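Local coordinates for DUF4442 domain-containing protein (Pseudomonas aeruginosa, PDB 1YOC) that is of unknown function but has the hot-dog fold and may act as a thioesterase on acyl-thioester substrates, at residues B[59-64]-B[99-104]; B[86-91]-B[140-145]; B[105-110]-B[124-129]; B[30-35]-B[46-51]. All coordinates share one frame; numbering follows the deposited sequence.

How the contacts relate
Contacts 2, 3 and 4 reach one six-stranded antiparallel sheet, while contact 1 joins two loops, one leading into helix 63-81 and one linking strands 86-97 and 105-110. Contact 4 comes first along the chain, where the loop before strand 35-40 meets strand 43-48 and the residues after it; contact 1 follows. Contact 3, the hairpin 105-110/124-129, is nested inside the loop closed by contact 2. Backbone bonds run from contact 4 through contact 3 to contact 2, with centres about 14 Å and 18 Å apart in turn. Contacts 1 and 2 lie about 28 Å apart between centres. The chain is thus one compact unit whose contacts 1, 2 and 4 also touch the second subunit, consistent with a hot-dog dimer.

Contact 1. Residues B[59-64]-B[99-104]; sequences GTVHAI and AKATGD
Val61 and Ala101 meet where the loop leading into a helix passes another loop; a single direct hydrogen bond joins the two backbones, and side chains pack around it. Val61 N gives its hydrogen to Ala101 O at 2.8 Å along an almost perfectly straight line (179°). Val61 turns its CB onto the methyl of Ala101, CB to CB 3.7 Å, while its CG2 branch, set beside its own backbone N, reaches past the same carbonyl to Gly103 O at 3.7 Å. Thr60, the residue before, rests its CB against Ala101 O, and its methyl CG2 touches Lys100 CB at 4.0 Å and the methyl of Thr102, crossing both side chains at a slant. With chi1 at 64°, OG1 stands between the backbone N and the carbonyl carbon, and there it meets a water at 2.8 Å. That water also donates to Val61 O and accepts from Ala101 N, so one molecule ties a side chain and two backbone groups across the gap; Asn56 ND2 is a further partner of Thr60 OG1. The contact lies just ahead of helix 63-81, with His62 at its N-cap position and against Tyr28 and Phe29 of the second subunit, while the opposing residues belong to the connection between strands 86-97 and 105-110.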
loop_
_atom_site.group_PDB
_atom_site.type_symbol
_atom_site.label_atom_id
_atom_site.label_comp_id
_atom_site.label_asym_id
_atom_site.label_seq_id
_atom_site.Cartn_x
_atom_site.Cartn_y
_atom_site.Cartn_z
ATOM N N GLY B 59 -0.370 -13.266 -10.703
ATOM C CA GLY B 59 -1.300 -12.681 -11.665
ATOM C C GLY B 59 -2.654 -12.252 -11.131
ATOM O O GLY B 59 -3.639 -12.235 -11.873
ATOM N N THR B 60 -2.723 -11.930 -9.844
ATOM C CA THR B 60 -3.982 -11.433 -9.302
ATOM C C THR B 60 -3.709 -9.976 -8.904
ATOM O O THR B 60 -2.577 -9.494 -8.992
ATOM C CB THR B 60 -4.524 -12.311 -8.106
ATOM O OG1 THR B 60 -3.635 -12.261 -7.001
ATOM C CG2 THR B 60 -4.661 -13.773 -8.535
ATOM N N VAL B 61 -4.736 -9.267 -8.485
ATOM C CA VAL B 61 -4.532 -7.854 -8.137
ATOM C C VAL B 61 -3.653 -7.752 -6.893
ATOM O O VAL B 61 -3.876 -8.412 -5.865
ATOM C CB VAL B 61 -5.864 -7.116 -7.929
ATOM C CG1 VAL B 61 -5.560 -5.596 -7.658
ATOM C CG2 VAL B 61 -6.728 -7.217 -9.230
ATOM N N HIS B 62 -2.648 -6.899 -7.000
ATOM C CA HIS B 62 -1.659 -6.754 -5.944
ATOM C C HIS B 62 -2.234 -6.224 -4.649
ATOM O O HIS B 62 -3.032 -5.291 -4.653
ATOM C CB HIS B 62 -0.563 -5.824 -6.455
ATOM C CG HIS B 62 0.682 -5.857 -5.646
ATOM N ND1 HIS B 62 1.872 -6.373 -6.124
ATOM C CD2 HIS B 62 0.964 -5.283 -4.454
ATOM C CE1 HIS B 62 2.844 -6.087 -5.273
ATOM N NE2 HIS B 62 2.318 -5.423 -4.252
ATOM N N ALA B 63 -1.807 -6.853 -3.561
ATOM C CA ALA B 63 -2.240 -6.464 -2.209
ATOM C C ALA B 63 -2.124 -4.951 -1.980
ATOM O O ALA B 63 -3.015 -4.330 -1.342
ATOM C CB ALA B 63 -1.361 -7.199 -1.148
ATOM N N ILE B 64 -1.039 -4.360 -2.464
ATOM C CA ILE B 64 -0.826 -2.937 -2.208
ATOM C C ILE B 64 -1.690 -2.060 -3.120
ATOM O O ILE B 64 -1.983 -0.918 -2.767
ATOM C CB ILE B 64 0.699 -2.602 -2.226
ATOM C CG1 ILE B 64 1.430 -3.557 -1.242
ATOM C CG2 ILE B 64 0.949 -1.138 -1.762
ATOM C CD1 ILE B 64 0.936 -3.408 0.290
ATOM N N ALA B 99 -8.945 -13.052 0.221
ATOM C CA ALA B 99 -9.006 -13.953 -0.931
ATOM C C ALA B 99 -8.204 -13.309 -2.051
ATOM O O ALA B 99 -7.918 -12.122 -1.996
ATOM C CB ALA B 99 -10.489 -14.121 -1.377
ATOM N N LYS B 100 -7.835 -14.079 -3.057
ATOM C CA LYS B 100 -7.139 -13.496 -4.209
ATOM C C LYS B 100 -8.137 -12.611 -4.942
ATOM O O LYS B 100 -9.313 -12.941 -5.045
ATOM C CB LYS B 100 -6.633 -14.587 -5.169
ATOM C CG LYS B 100 -5.699 -15.607 -4.491
ATOM C CD LYS B 100 -4.883 -14.951 -3.359
ATOM C CE LYS B 100 -3.904 -15.931 -2.711
ATOM N NZ LYS B 100 -2.878 -16.323 -3.700
ATOM N N ALA B 101 -7.658 -11.504 -5.499
ATOM C CA ALA B 101 -8.521 -10.550 -6.207
ATOM C C ALA B 101 -8.293 -10.806 -7.686
ATOM O O ALA B 101 -7.273 -10.396 -8.271
ATOM C CB ALA B 101 -8.137 -9.136 -5.835
ATOM N N THR B 102 -9.249 -11.498 -8.282
ATOM C CA THR B 102 -9.087 -11.925 -9.684
ATOM C C THR B 102 -9.821 -11.151 -10.767
ATOM O O THR B 102 -10.024 -11.658 -11.882
ATOM C CB THR B 102 -9.501 -13.395 -9.778
ATOM O OG1 THR B 102 -10.907 -13.484 -9.548
ATOM C CG2 THR B 102 -8.743 -14.228 -8.719
ATOM N N GLY B 103 -10.232 -9.930 -10.458
ATOM C CA GLY B 103 -10.934 -9.128 -11.454
ATOM C C GLY B 103 -11.017 -7.686 -10.989
ATOM O O GLY B 103 -10.291 -7.312 -10.058
ATOM N N ASP B 104 -11.858 -6.878 -11.635
ATOM C CA ASP B 104 -12.004 -5.478 -11.251
ATOM C C ASP B 104 -12.468 -5.377 -9.810
ATOM O O ASP B 104 -13.292 -6.156 -9.358
ATOM C CB ASP B 104 -12.994 -4.740 -12.167
ATOM C CG ASP B 104 -12.575 -4.783 -13.644
ATOM O OD1 ASP B 104 -11.365 -4.899 -13.983
ATOM O OD2 ASP B 104 -13.484 -4.695 -14.484
HETATM O O HOH W 1 -4.975 -10.659 -5.160
#

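Contact 2. Residues B[86-91]-B[140-145]; sequences HRWIPR and ITMYVS
Trp88 and Met142 come together through two folded torsions: chi1 of Trp88 (58°) sets CG between its backbone N and carbonyl carbon, and chi2 of Met142 (-59°) bends SD back toward the neighbouring strand. The two side chains then lie alongside each other, pointing the same way, with SD 3.9 Å from Trp88 CE3 in an oblique Met-aromatic contact. The same sulfur presses on Pro90, 3.7 Å from its CG, so the thioether is shared by an indole and a proline ring. Val144 continues this face, its CG1 against His86 CB. On the reverse face, Ile89 CG2 meets Tyr143 CB at 3.9 Å, and Arg91 CG packs on that same carbon, while Arg87 CG nears Ser145 OG at 3.4 Å. Backbone bonds pair Arg87 with Ser145 and Ile89 with Tyr143 in both directions; Arg91 N to Thr141 O, 2.8 Å, continues the series. A water donates to Tyr143 O at 2.7 Å and also meets Ser145 OG. Asp79 binds the indole NE1 from helix 63-81, which covers the Trp88-Met142 face, and Arg91 NH1 bonds to Tyr97 O of the second subunit. The pair is part of the antiparallel sheet that wraps round helix 63-81, the hot-dog arrangement, and the backbone bonds from Arg91 to the second subunit are consistent with the pairing of such sheets in hot-dog dimers.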
loop_
_atom_site.group_PDB
_atom_site.type_symbol
_atom_site.label_atom_id
_atom_site.label_comp_id
_atom_site.label_asym_id
_atom_site.label_seq_id
_atom_site.Cartn_x
_atom_site.Cartn_y
_atom_site.Cartn_z
ATOM N N HIS B 86 -11.621 21.442 10.904
ATOM C CA HIS B 86 -10.767 20.364 11.411
ATOM C C HIS B 86 -9.804 19.938 10.326
ATOM O O HIS B 86 -9.998 20.221 9.153
ATOM C CB HIS B 86 -11.634 19.151 11.817
ATOM C CG HIS B 86 -12.430 19.349 13.072
ATOM N ND1 HIS B 86 -12.496 20.554 13.740
ATOM C CD2 HIS B 86 -13.164 18.476 13.802
ATOM C CE1 HIS B 86 -13.231 20.413 14.830
ATOM N NE2 HIS B 86 -13.648 19.161 14.891
ATOM N N ARG B 87 -8.739 19.251 10.713
ATOM C CA ARG B 87 -7.813 18.751 9.706
ATOM C C ARG B 87 -7.603 17.259 10.013
ATOM O O ARG B 87 -7.903 16.811 11.096
ATOM C CB ARG B 87 -6.501 19.534 9.753
ATOM C CG ARG B 87 -5.504 19.117 10.785
ATOM C CD ARG B 87 -4.221 20.016 10.715
ATOM N NE ARG B 87 -3.558 20.011 9.405
ATOM C CZ ARG B 87 -3.871 20.822 8.383
ATOM N NH1 ARG B 87 -4.843 21.721 8.506
ATOM N NH2 ARG B 87 -3.221 20.727 7.227
ATOM N N TRP B 88 -7.155 16.497 9.033
ATOM C CA TRP B 88 -6.953 15.065 9.251
ATOM C C TRP B 88 -5.626 14.612 8.670
ATOM O O TRP B 88 -5.116 15.181 7.689
ATOM C CB TRP B 88 -8.071 14.251 8.560
ATOM C CG TRP B 88 -8.159 14.494 7.054
ATOM C CD1 TRP B 88 -8.749 15.584 6.408
ATOM C CD2 TRP B 88 -7.632 13.672 6.009
ATOM N NE1 TRP B 88 -8.607 15.476 5.062
ATOM C CE2 TRP B 88 -7.931 14.318 4.771
ATOM C CE3 TRP B 88 -6.943 12.448 5.985
ATOM C CZ2 TRP B 88 -7.555 13.779 3.527
ATOM C CZ3 TRP B 88 -6.572 11.908 4.737
ATOM C CH2 TRP B 88 -6.872 12.569 3.538
ATOM N N ILE B 89 -5.088 13.558 9.279
ATOM C CA ILE B 89 -3.850 12.964 8.806
ATOM C C ILE B 89 -3.901 11.463 9.136
ATOM O O ILE B 89 -4.246 11.090 10.256
ATOM C CB ILE B 89 -2.584 13.659 9.481
ATOM C CG1 ILE B 89 -1.304 13.083 8.912
ATOM C CG2 ILE B 89 -2.525 13.402 10.948
ATOM C CD1 ILE B 89 -1.380 12.975 7.406
ATOM N N PRO B 90 -3.629 10.602 8.141
ATOM C CA PRO B 90 -3.649 9.159 8.416
ATOM C C PRO B 90 -2.453 8.867 9.305
ATOM O O PRO B 90 -1.350 9.387 9.058
ATOM C CB PRO B 90 -3.437 8.521 7.046
ATOM C CG PRO B 90 -3.942 9.542 6.083
ATOM C CD PRO B 90 -3.465 10.857 6.697
ATOM N N ARG B 91 -2.657 8.044 10.324
ATOM C CA ARG B 91 -1.552 7.685 11.232
ATOM C C ARG B 91 -1.309 6.199 11.292
ATOM O O ARG B 91 -0.260 5.772 11.742
ATOM C CB ARG B 91 -1.832 8.207 12.651
ATOM C CG ARG B 91 -1.624 9.684 12.779
ATOM C CD ARG B 91 -0.113 9.973 12.703
ATOM N NE ARG B 91 0.149 11.397 12.854
ATOM C CZ ARG B 91 1.164 12.052 12.277
ATOM N NH1 ARG B 91 2.040 11.414 11.500
ATOM N NH2 ARG B 91 1.283 13.366 12.448
ATOM N N ILE B 140 -8.316 2.308 8.527
ATOM C CA ILE B 140 -7.328 3.369 8.460
ATOM C C ILE B 140 -7.680 4.370 9.572
ATOM O O ILE B 140 -8.780 4.904 9.624
ATOM C CB ILE B 140 -7.365 4.044 7.090
ATOM C CG1 ILE B 140 -6.995 3.015 6.007
ATOM C CG2 ILE B 140 -6.377 5.248 7.082
ATOM C CD1 ILE B 140 -7.233 3.509 4.542
ATOM N N THR B 141 -6.715 4.583 10.458
ATOM C CA THR B 141 -6.881 5.481 11.581
ATOM C C THR B 141 -6.428 6.865 11.177
ATOM O O THR B 141 -5.273 7.066 10.787
ATOM C CB THR B 141 -6.060 4.996 12.786
ATOM O OG1 THR B 141 -6.549 3.695 13.166
ATOM C CG2 THR B 141 -6.227 5.956 13.967
ATOM N N MET B 142 -7.379 7.787 11.219
ATOM C CA MET B 142 -7.162 9.180 10.883
ATOM C C MET B 142 -7.058 9.977 12.175
ATOM O O MET B 142 -7.914 9.832 13.068
ATOM C CB MET B 142 -8.365 9.730 10.108
ATOM C CG MET B 142 -8.696 8.960 8.854
ATOM S SD MET B 142 -7.277 8.953 7.691
ATOM C CE MET B 142 -8.066 8.271 6.230
ATOM N N TYR B 143 -6.006 10.793 12.312
ATOM C CA TYR B 143 -5.921 11.642 13.509
ATOM C C TYR B 143 -6.544 12.990 13.096
ATOM O O TYR B 143 -6.064 13.649 12.163
ATOM C CB TYR B 143 -4.496 11.897 13.964
ATOM C CG TYR B 143 -4.507 12.735 15.233
ATOM C CD1 TYR B 143 -4.920 12.178 16.434
ATOM C CD2 TYR B 143 -4.134 14.088 15.222
ATOM C CE1 TYR B 143 -4.953 12.954 17.623
ATOM C CE2 TYR B 143 -4.179 14.867 16.402
ATOM C CZ TYR B 143 -4.583 14.277 17.596
ATOM O OH TYR B 143 -4.557 14.967 18.826
ATOM N N VAL B 144 -7.616 13.377 13.784
ATOM C CA VAL B 144 -8.351 14.578 13.418
ATOM C C VAL B 144 -8.171 15.595 14.513
ATOM O O VAL B 144 -8.299 15.279 15.687
ATOM C CB VAL B 144 -9.872 14.259 13.249
ATOM C CG1 VAL B 144 -10.667 15.554 12.948
ATOM C CG2 VAL B 144 -10.064 13.230 12.133
ATOM N N SER B 145 -7.865 16.819 14.117
ATOM C CA SER B 145 -7.667 17.877 15.098
ATOM C C SER B 145 -8.264 19.219 14.641
ATOM O O SER B 145 -8.332 19.500 13.441
ATOM C CB SER B 145 -6.174 18.042 15.349
ATOM O OG SER B 145 -5.522 18.457 14.157
HETATM O O HOH W 2 -5.009 16.089 12.236
#

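Contact 3. Residues B[105-110]-B[124-129]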
loop_
_atom_site.group_PDB
_atom_site.type_symbol
_atom_site.label_atom_id
_atom_site.label_comp_id
_atom_site.label_asym_id
_atom_site.label_seq_id
_atom_site.Cartn_x
_atom_site.Cartn_y
_atom_site.Cartn_z
ATOM N N VAL B 105 -11.914 -4.395 -9.122
ATOM C CA VAL B 105 -12.164 -4.161 -7.705
ATOM C C VAL B 105 -13.093 -2.996 -7.380
ATOM O O VAL B 105 -13.086 -1.968 -8.070
ATOM C CB VAL B 105 -10.787 -3.906 -6.995
ATOM C CG1 VAL B 105 -10.987 -3.773 -5.507
ATOM C CG2 VAL B 105 -9.845 -5.100 -7.260
ATOM N N ARG B 106 -13.912 -3.185 -6.346
ATOM C CA ARG B 106 -14.825 -2.148 -5.848
ATOM C C ARG B 106 -14.480 -2.020 -4.344
ATOM O O ARG B 106 -14.491 -3.011 -3.621
ATOM C CB ARG B 106 -16.287 -2.614 -6.014
ATOM C CG ARG B 106 -17.401 -1.602 -5.622
ATOM C CD ARG B 106 -18.845 -2.197 -5.956
ATOM N NE ARG B 106 -19.491 -2.855 -4.791
ATOM C CZ ARG B 106 -19.632 -4.178 -4.638
ATOM N NH1 ARG B 106 -19.176 -5.011 -5.569
ATOM N NH2 ARG B 106 -20.228 -4.683 -3.558
ATOM N N ALA B 107 -14.149 -0.817 -3.884
ATOM C CA ALA B 107 -13.820 -0.647 -2.478
ATOM C C ALA B 107 -14.843 0.274 -1.861
ATOM O O ALA B 107 -15.135 1.338 -2.401
ATOM C CB ALA B 107 -12.380 -0.062 -2.338
ATOM N N VAL B 108 -15.372 -0.124 -0.705
ATOM C CA VAL B 108 -16.401 0.644 -0.038
ATOM C C VAL B 108 -15.952 1.099 1.335
ATOM O O VAL B 108 -15.482 0.292 2.146
ATOM C CB VAL B 108 -17.690 -0.227 0.112
ATOM C CG1 VAL B 108 -18.750 0.549 0.909
ATOM C CG2 VAL B 108 -18.222 -0.670 -1.286
ATOM N N ALA B 109 -16.095 2.401 1.599
ATOM C CA ALA B 109 -15.736 2.961 2.896
ATOM C C ALA B 109 -17.053 3.470 3.480
ATOM O O ALA B 109 -17.592 4.505 3.058
ATOM C CB ALA B 109 -14.673 4.155 2.718
ATOM N N ASP B 110 -17.594 2.713 4.434
ATOM C CA ASP B 110 -18.883 3.066 5.072
ATOM C C ASP B 110 -18.611 3.913 6.307
ATOM O O ASP B 110 -18.152 3.381 7.319
ATOM C CB ASP B 110 -19.568 1.740 5.463
ATOM C CG ASP B 110 -20.881 1.933 6.222
ATOM O OD1 ASP B 110 -21.250 3.081 6.534
ATOM O OD2 ASP B 110 -21.538 0.902 6.473
ATOM N N VAL B 124 -11.506 4.464 10.137
ATOM C CA VAL B 124 -12.342 4.304 8.953
ATOM C C VAL B 124 -12.240 2.897 8.348
ATOM O O VAL B 124 -11.151 2.418 7.995
ATOM C CB VAL B 124 -11.927 5.312 7.895
ATOM C CG1 VAL B 124 -12.828 5.169 6.679
ATOM C CG2 VAL B 124 -11.948 6.721 8.499
ATOM N N PRO B 125 -13.383 2.213 8.197
ATOM C CA PRO B 125 -13.367 0.861 7.625
ATOM C C PRO B 125 -13.511 0.857 6.105
ATOM O O PRO B 125 -14.177 1.720 5.512
ATOM C CB PRO B 125 -14.591 0.192 8.287
ATOM C CG PRO B 125 -15.594 1.341 8.282
ATOM C CD PRO B 125 -14.714 2.571 8.718
ATOM N N VAL B 126 -12.882 -0.125 5.480
ATOM C CA VAL B 126 -12.990 -0.286 4.035
ATOM C C VAL B 126 -13.049 -1.786 3.734
ATOM O O VAL B 126 -12.317 -2.587 4.334
ATOM C CB VAL B 126 -11.741 0.264 3.272
ATOM C CG1 VAL B 126 -11.937 0.075 1.769
ATOM C CG2 VAL B 126 -11.523 1.784 3.574
ATOM N N VAL B 127 -13.930 -2.171 2.822
ATOM C CA VAL B 127 -13.959 -3.558 2.373
ATOM C C VAL B 127 -13.834 -3.514 0.844
ATOM O O VAL B 127 -14.469 -2.687 0.186
ATOM C CB VAL B 127 -15.256 -4.275 2.793
ATOM C CG1 VAL B 127 -15.244 -5.725 2.291
ATOM C CG2 VAL B 127 -15.330 -4.296 4.341
ATOM N N ALA B 128 -12.967 -4.360 0.283
ATOM C CA ALA B 128 -12.836 -4.394 -1.167
ATOM C C ALA B 128 -13.417 -5.721 -1.638
ATOM O O ALA B 128 -13.256 -6.752 -0.981
ATOM C CB ALA B 128 -11.348 -4.247 -1.634
ATOM N N TYR B 129 -14.075 -5.629 -2.787
ATOM C CA TYR B 129 -14.762 -6.737 -3.434
ATOM C C TYR B 129 -14.333 -6.956 -4.879
ATOM O O TYR B 129 -13.929 -6.004 -5.586
ATOM C CB TYR B 129 -16.267 -6.434 -3.524
ATOM C CG TYR B 129 -16.965 -6.146 -2.232
ATOM C CD1 TYR B 129 -17.640 -7.162 -1.541
ATOM C CD2 TYR B 129 -16.938 -4.857 -1.669
ATOM C CE1 TYR B 129 -18.269 -6.919 -0.320
ATOM C CE2 TYR B 129 -17.568 -4.597 -0.433
ATOM C CZ TYR B 129 -18.233 -5.637 0.232
ATOM O OH TYR B 129 -18.886 -5.400 1.445
HETATM O O HOH W 3 -16.661 0.039 4.864
#
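Arg106 lies flat over Tyr129 on the more open face of this hairpin, while small aliphatic residues fill the buried one. On the buried side, Ala107 and Ala128 form a non-hydrogen-bonded pair whose CA atoms are 4.1 Å apart, and alanine and valine methyls pack closely around it. Val105 CG1 reaches Ala128 CB at 3.9 Å, and Val126 spreads its two branches, CG1 onto Ala107 CB and CG2 onto Ala109 CB. Between the faces, backbone bonds join Arg106 with Tyr129 and Val108 with Val127, each pair in both directions.

The other face is built from larger, partly exposed groups. The Arg106 guanidinium stacks on the phenol ring with planes 11° apart and centres 4.5 Å apart, an off-centre cation-pi contact in which NH2 sits 3.8 Å from Tyr129 CD2, toward the rim of the ring. The chain is extended as far as CD, then is bent at chi3 (95°), which turns NE out of the extended line, and the guanidinium beyond it lies over the ring. Asp132 takes up NH1 in a salt bridge and probably helps fix the rotation of the group. Val108 CG2 touches Tyr129 CE2 at 4.1 Å. Toward Asp110 the strands are bridged by a water, which accepts from Asp110 N at 2.9 Å and donates to Val108 O, with a weak bond to Pro125 O.

Strand 105-110 is flanked by strand 43-48 and strand 120-130 by strand 133-146, while Leu66 and Met77 of helix 63-81 cover the alanine-valine face.

Contact 4. Residues B[30-35]-B[46-51]; sequences ASIAPQ and VTFPKR
Ala30 O reaches Arg51 through a water, which donates to that oxygen at 2.8 Å and accepts from Arg51 NH2. Next along the segment, Ser31 brings its backbone O within 3.0 Å of the same NH2, near the guanidinium plane, while its hydroxyl turns elsewhere, to Tyr28 O of its own chain and to Tyr28 OH of the second subunit. Ile32 makes the main apolar contact: chi1 of 61° puts CG1 between its backbone N and carbonyl carbon, and the chain then runs out to CD1, which sits over one face of the Phe48 ring, 4.2 Å from its centre, in a CH-pi contact. The Ile32 carbonyl O accepts from a second water, which also donates to Pro49 O and accepts from Arg51 NE at 2.8 Å. Two waters thus grip the guanidinium by different nitrogens. At Ala33, the methyl lies over a face of that guanidinium, 3.8 Å from NH2, and the carbonyl O meets Pro49 CD at 3.3 Å. Pro34 lays its CB near Phe48 CB, and Gln35 closes the segment by pairing with Thr47: Gln35 N to Thr47 O is 3.0 Å, and Thr47 N returns a bond to Gln35 O. Here the loop after helix 15-25 becomes strand 35-40, at the outer edge of the sheet within this chain; strand 43-48 is bonded on its other side to strand 105-110, and Ile32, Pro34 and Phe48 rest on helix 63-81.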
loop_
_atom_site.group_PDB
_atom_site.type_symbol
_atom_site.label_atom_id
_atom_site.label_comp_id
_atom_site.label_asym_id
_atom_site.label_seq_id
_atom_site.Cartn_x
_atom_site.Cartn_y
_atom_site.Cartn_z
ATOM N N ALA B 30 -2.915 7.388 -9.415
ATOM C CA ALA B 30 -3.011 7.048 -10.839
ATOM C C ALA B 30 -2.435 5.667 -11.132
ATOM O O ALA B 30 -2.787 5.044 -12.133
ATOM C CB ALA B 30 -2.270 8.138 -11.706
ATOM N N SER B 31 -1.560 5.173 -10.258
ATOM C CA SER B 31 -0.953 3.857 -10.449
ATOM C C SER B 31 -2.027 2.767 -10.474
ATOM O O SER B 31 -1.765 1.681 -10.996
ATOM C CB SER B 31 0.101 3.514 -9.366
ATOM O OG SER B 31 -0.469 3.445 -8.050
ATOM N N ILE B 32 -3.212 3.022 -9.901
ATOM C CA ILE B 32 -4.271 1.999 -10.018
ATOM C C ILE B 32 -5.420 2.448 -10.938
ATOM O O ILE B 32 -6.371 1.696 -11.129
ATOM C CB ILE B 32 -4.860 1.563 -8.646
ATOM C CG1 ILE B 32 -5.505 2.743 -7.909
ATOM C CG2 ILE B 32 -3.746 0.959 -7.758
ATOM C CD1 ILE B 32 -6.331 2.280 -6.653
ATOM N N ALA B 33 -5.313 3.638 -11.534
ATOM C CA ALA B 33 -6.350 4.163 -12.469
ATOM C C ALA B 33 -7.748 4.022 -11.881
ATOM O O ALA B 33 -8.633 3.406 -12.455
ATOM C CB ALA B 33 -6.259 3.398 -13.812
ATOM N N PRO B 34 -7.979 4.629 -10.714
ATOM C CA PRO B 34 -9.284 4.525 -10.056
ATOM C C PRO B 34 -10.376 5.480 -10.553
ATOM O O PRO B 34 -10.099 6.435 -11.295
ATOM C CB PRO B 34 -8.918 4.819 -8.600
ATOM C CG PRO B 34 -7.898 5.998 -8.783
ATOM C CD PRO B 34 -7.123 5.642 -10.054
ATOM N N GLN B 35 -11.613 5.187 -10.156
ATOM C CA GLN B 35 -12.748 6.069 -10.457
ATOM C C GLN B 35 -13.609 6.037 -9.201
ATOM O O GLN B 35 -13.585 5.046 -8.437
ATOM C CB GLN B 35 -13.580 5.523 -11.628
ATOM C CG GLN B 35 -12.830 5.456 -12.955
ATOM C CD GLN B 35 -12.563 6.857 -13.505
ATOM O OE1 GLN B 35 -13.262 7.820 -13.166
ATOM N NE2 GLN B 35 -11.559 6.970 -14.351
ATOM N N VAL B 46 -15.169 3.401 -4.522
ATOM C CA VAL B 46 -14.256 3.547 -5.665
ATOM C C VAL B 46 -14.090 2.214 -6.384
ATOM O O VAL B 46 -14.286 1.122 -5.800
ATOM C CB VAL B 46 -12.809 4.015 -5.227
ATOM C CG1 VAL B 46 -12.867 5.297 -4.377
ATOM C CG2 VAL B 46 -12.142 2.951 -4.476
ATOM N N THR B 47 -13.734 2.292 -7.654
ATOM C CA THR B 47 -13.501 1.062 -8.401
ATOM C C THR B 47 -12.171 1.233 -9.132
ATOM O O THR B 47 -11.741 2.352 -9.335
ATOM C CB THR B 47 -14.577 0.831 -9.506
ATOM O OG1 THR B 47 -14.605 1.969 -10.392
ATOM C CG2 THR B 47 -15.974 0.666 -8.894
ATOM N N PHE B 48 -11.478 0.137 -9.447
ATOM C CA PHE B 48 -10.306 0.272 -10.310
ATOM C C PHE B 48 -10.230 -1.034 -11.126
ATOM O O PHE B 48 -10.622 -2.117 -10.658
ATOM C CB PHE B 48 -8.996 0.625 -9.561
ATOM C CG PHE B 48 -8.410 -0.493 -8.728
ATOM C CD1 PHE B 48 -7.481 -1.367 -9.276
ATOM C CD2 PHE B 48 -8.723 -0.588 -7.356
ATOM C CE1 PHE B 48 -6.823 -2.349 -8.456
ATOM C CE2 PHE B 48 -8.095 -1.540 -6.527
ATOM C CZ PHE B 48 -7.149 -2.413 -7.061
ATOM N N PRO B 49 -9.735 -0.947 -12.364
ATOM C CA PRO B 49 -9.676 -2.171 -13.175
ATOM C C PRO B 49 -8.496 -3.107 -12.994
ATOM O O PRO B 49 -7.371 -2.691 -12.709
ATOM C CB PRO B 49 -9.716 -1.630 -14.605
ATOM C CG PRO B 49 -8.830 -0.381 -14.478
ATOM C CD PRO B 49 -9.321 0.238 -13.125
ATOM N N LYS B 50 -8.756 -4.388 -13.197
ATOM C CA LYS B 50 -7.667 -5.348 -13.175
ATOM C C LYS B 50 -6.936 -5.132 -14.516
ATOM O O LYS B 50 -7.575 -5.031 -15.586
ATOM C CB LYS B 50 -8.221 -6.778 -13.125
ATOM C CG LYS B 50 -7.131 -7.858 -13.310
ATOM C CD LYS B 50 -7.617 -9.215 -12.786
ATOM C CE LYS B 50 -6.580 -10.312 -12.981
ATOM N NZ LYS B 50 -6.687 -10.979 -14.300
ATOM N N ARG B 51 -5.618 -5.035 -14.471
ATOM C CA ARG B 51 -4.824 -4.864 -15.691
ATOM C C ARG B 51 -3.394 -5.270 -15.315
ATOM O O ARG B 51 -3.074 -5.314 -14.129
ATOM C CB ARG B 51 -4.883 -3.416 -16.210
ATOM C CG ARG B 51 -4.398 -2.410 -15.184
ATOM C CD ARG B 51 -4.371 -0.966 -15.742
ATOM N NE ARG B 51 -4.001 -0.045 -14.671
ATOM C CZ ARG B 51 -3.195 0.996 -14.817
ATOM N NH1 ARG B 51 -2.664 1.289 -16.018
ATOM N NH2 ARG B 51 -2.857 1.696 -13.746
HETATM O O HOH W 4 -2.014 4.435 -14.707
HETATM O O HOH W 5 -5.714 -0.424 -12.525
#